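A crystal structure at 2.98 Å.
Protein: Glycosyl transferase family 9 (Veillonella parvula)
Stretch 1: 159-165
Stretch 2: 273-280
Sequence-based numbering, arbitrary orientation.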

# COMPACT_ATOMS: atom_id res chain seq x y z
N GLY A 159 -6.00 -1.95 -10.72
CA GLY A 159 -5.83 -1.61 -9.33
C GLY A 159 -4.63 -2.27 -8.72
O GLY A 159 -3.89 -2.99 -9.40
N LEU A 160 -4.42 -2.00 -7.44
CA LEU A 160 -3.37 -2.65 -6.66
C LEU A 160 -3.67 -4.13 -6.46
O LEU A 160 -4.83 -4.58 -6.42
CB LEU A 160 -3.23 -1.98 -5.30
CG LEU A 160 -3.40 -0.46 -5.27
CD1 LEU A 160 -3.42 0.01 -3.82
CD2 LEU A 160 -2.29 0.22 -6.02
N HIS A 161 -2.61 -4.90 -6.30
CA HIS A 161 -2.71 -6.34 -6.27
C HIS A 161 -1.58 -6.94 -5.43
O HIS A 161 -0.43 -6.53 -5.54
CB HIS A 161 -2.65 -6.88 -7.70
CG HIS A 161 -2.78 -8.37 -7.79
ND1 HIS A 161 -2.00 -9.13 -8.63
CD2 HIS A 161 -3.60 -9.23 -7.15
CE1 HIS A 161 -2.33 -10.40 -8.50
NE2 HIS A 161 -3.30 -10.49 -7.61
N ILE A 162 -1.92 -7.89 -4.58
CA ILE A 162 -0.90 -8.72 -3.96
C ILE A 162 -1.38 -10.14 -4.05
O ILE A 162 -2.49 -10.46 -3.61
CB ILE A 162 -0.63 -8.36 -2.51
CG1 ILE A 162 -0.09 -6.94 -2.42
CG2 ILE A 162 0.39 -9.33 -1.94
CD1 ILE A 162 0.37 -6.55 -1.03
N GLU A 163 -0.55 -10.99 -4.65
CA GLU A 163 -0.92 -12.36 -4.89
C GLU A 163 -0.56 -13.12 -3.65
O GLU A 163 0.60 -13.08 -3.23
CB GLU A 163 -0.15 -12.91 -6.09
CG GLU A 163 -0.73 -14.16 -6.69
CD GLU A 163 -2.08 -13.91 -7.34
OE1 GLU A 163 -2.14 -13.87 -8.59
OE2 GLU A 163 -3.07 -13.75 -6.59
N ILE A 164 -1.54 -13.77 -3.03
CA ILE A 164 -1.28 -14.54 -1.81
C ILE A 164 -1.32 -16.02 -2.14
O ILE A 164 -2.09 -16.45 -2.99
CB ILE A 164 -2.29 -14.23 -0.66
CG1 ILE A 164 -3.64 -14.90 -0.91
CG2 ILE A 164 -2.46 -12.73 -0.45
CD1 ILE A 164 -4.68 -14.58 0.14
N CYS A 165 -0.48 -16.80 -1.47
CA CYS A 165 -0.40 -18.22 -1.78
C CYS A 165 -1.17 -19.07 -0.77
O CYS A 165 -1.70 -18.57 0.23
CB CYS A 165 1.05 -18.68 -1.83
SG CYS A 165 1.81 -18.84 -0.21
N MSE A 273 -3.53 0.18 4.59
CA MSE A 273 -4.72 0.57 3.83
C MSE A 273 -4.61 0.12 2.37
O MSE A 273 -5.58 -0.37 1.79
CB MSE A 273 -4.92 2.07 3.90
CG MSE A 273 -6.20 2.56 3.25
SE MSE A 273 -6.16 4.48 2.91
CE MSE A 273 -4.79 4.57 1.52
N HIS A 274 -3.44 0.28 1.77
CA HIS A 274 -3.22 -0.22 0.42
C HIS A 274 -3.25 -1.76 0.34
O HIS A 274 -3.80 -2.32 -0.61
CB HIS A 274 -1.93 0.37 -0.17
CG HIS A 274 -1.89 1.86 -0.12
ND1 HIS A 274 -1.22 2.55 0.87
CD2 HIS A 274 -2.45 2.80 -0.92
CE1 HIS A 274 -1.35 3.85 0.66
NE2 HIS A 274 -2.09 4.03 -0.42
N VAL A 275 -2.68 -2.42 1.34
CA VAL A 275 -2.79 -3.88 1.44
C VAL A 275 -4.25 -4.30 1.41
O VAL A 275 -4.62 -5.24 0.72
CB VAL A 275 -2.17 -4.41 2.75
CG1 VAL A 275 -2.37 -5.91 2.86
CG2 VAL A 275 -0.70 -4.03 2.84
N GLY A 276 -5.08 -3.60 2.16
CA GLY A 276 -6.50 -3.89 2.16
C GLY A 276 -7.03 -3.80 0.74
O GLY A 276 -7.53 -4.78 0.20
N ILE A 277 -6.90 -2.61 0.15
CA ILE A 277 -7.39 -2.34 -1.20
C ILE A 277 -6.93 -3.41 -2.19
O ILE A 277 -7.70 -3.83 -3.05
CB ILE A 277 -6.89 -0.97 -1.69
CG1 ILE A 277 -7.45 0.15 -0.82
CG2 ILE A 277 -7.24 -0.74 -3.16
CD1 ILE A 277 -6.93 1.50 -1.24
N SER A 278 -5.68 -3.83 -2.05
CA SER A 278 -5.09 -4.80 -2.96
C SER A 278 -5.69 -6.19 -2.79
O SER A 278 -5.23 -7.15 -3.40
CB SER A 278 -3.58 -4.88 -2.72
OG SER A 278 -3.29 -5.67 -1.58
N GLN A 279 -6.71 -6.30 -1.95
CA GLN A 279 -7.40 -7.56 -1.73
C GLN A 279 -8.90 -7.37 -1.89
O GLN A 279 -9.69 -8.22 -1.48
CB GLN A 279 -7.10 -8.10 -0.33
CG GLN A 279 -5.62 -8.28 -0.01
CD GLN A 279 -4.97 -9.37 -0.83
OE1 GLN A 279 -5.48 -10.49 -0.93
NE2 GLN A 279 -3.82 -9.05 -1.42
N GLY A 280 -9.28 -6.23 -2.46
CA GLY A 280 -10.66 -5.96 -2.80
C GLY A 280 -11.53 -5.50 -1.65
O GLY A 280 -12.74 -5.41 -1.79

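A single conventional hydrogen bond joins the two stretches, and it runs from a side chain to a backbone carbonyl: Gln 279 NE2 donates to Ile 162 O at 2.9 Å, with an N-H...O angle of 156°. No backbone-to-backbone hydrogen bond links the two stretches. Stretch 1 is an irregular but largely extended segment; stretch 2 is the last part of a helix, residues 273-277, followed by a turn. The backbones come closest where His 161 passes Ser 278, with their CA atoms 4.4 Å apart. At this approach Ser 278 CB lies 3.7 Å from His 161 N and 3.9 Å from Leu 160 CB. Here the carbonyl of Leu 160 faces the serine backbone, and Ser 278 CA makes a CA-H...O contact with Leu 160 O at 3.5 Å. The serine hydroxyl turns back to the preceding helix, Ser 278 OG donating to Val 275 O at 2.7 Å, which satisfies a polar atom that also packs 3.5 Å from Ile 162 CG1. Leu 160 points toward stretch 2 and is the most covered residue of the contact. Leu 160 CD1 lies 3.9 Å from Ile 277 CG2 and 4.0 Å from His 274 CB, and it sits at the edge of the His 274 ring, near the ring plane. Gln 279 starts sideways from CA to CB, but chi1 and chi2 are both m and its amide end comes nearer stretch 1. Gln 279 NE2 also makes a weak hydrogen bond to Ser 278 OG at 3.4 Å, linking the two polar side chains, while Gln 279 OE1 lies 3.8 Å from Ile 164 CG2. His 161 and Glu 163 direct their CA-to-CB bonds away, whereas Leu 160 and Ile 164 point theirs toward stretch 2. Together the two surfaces bury 357 Å².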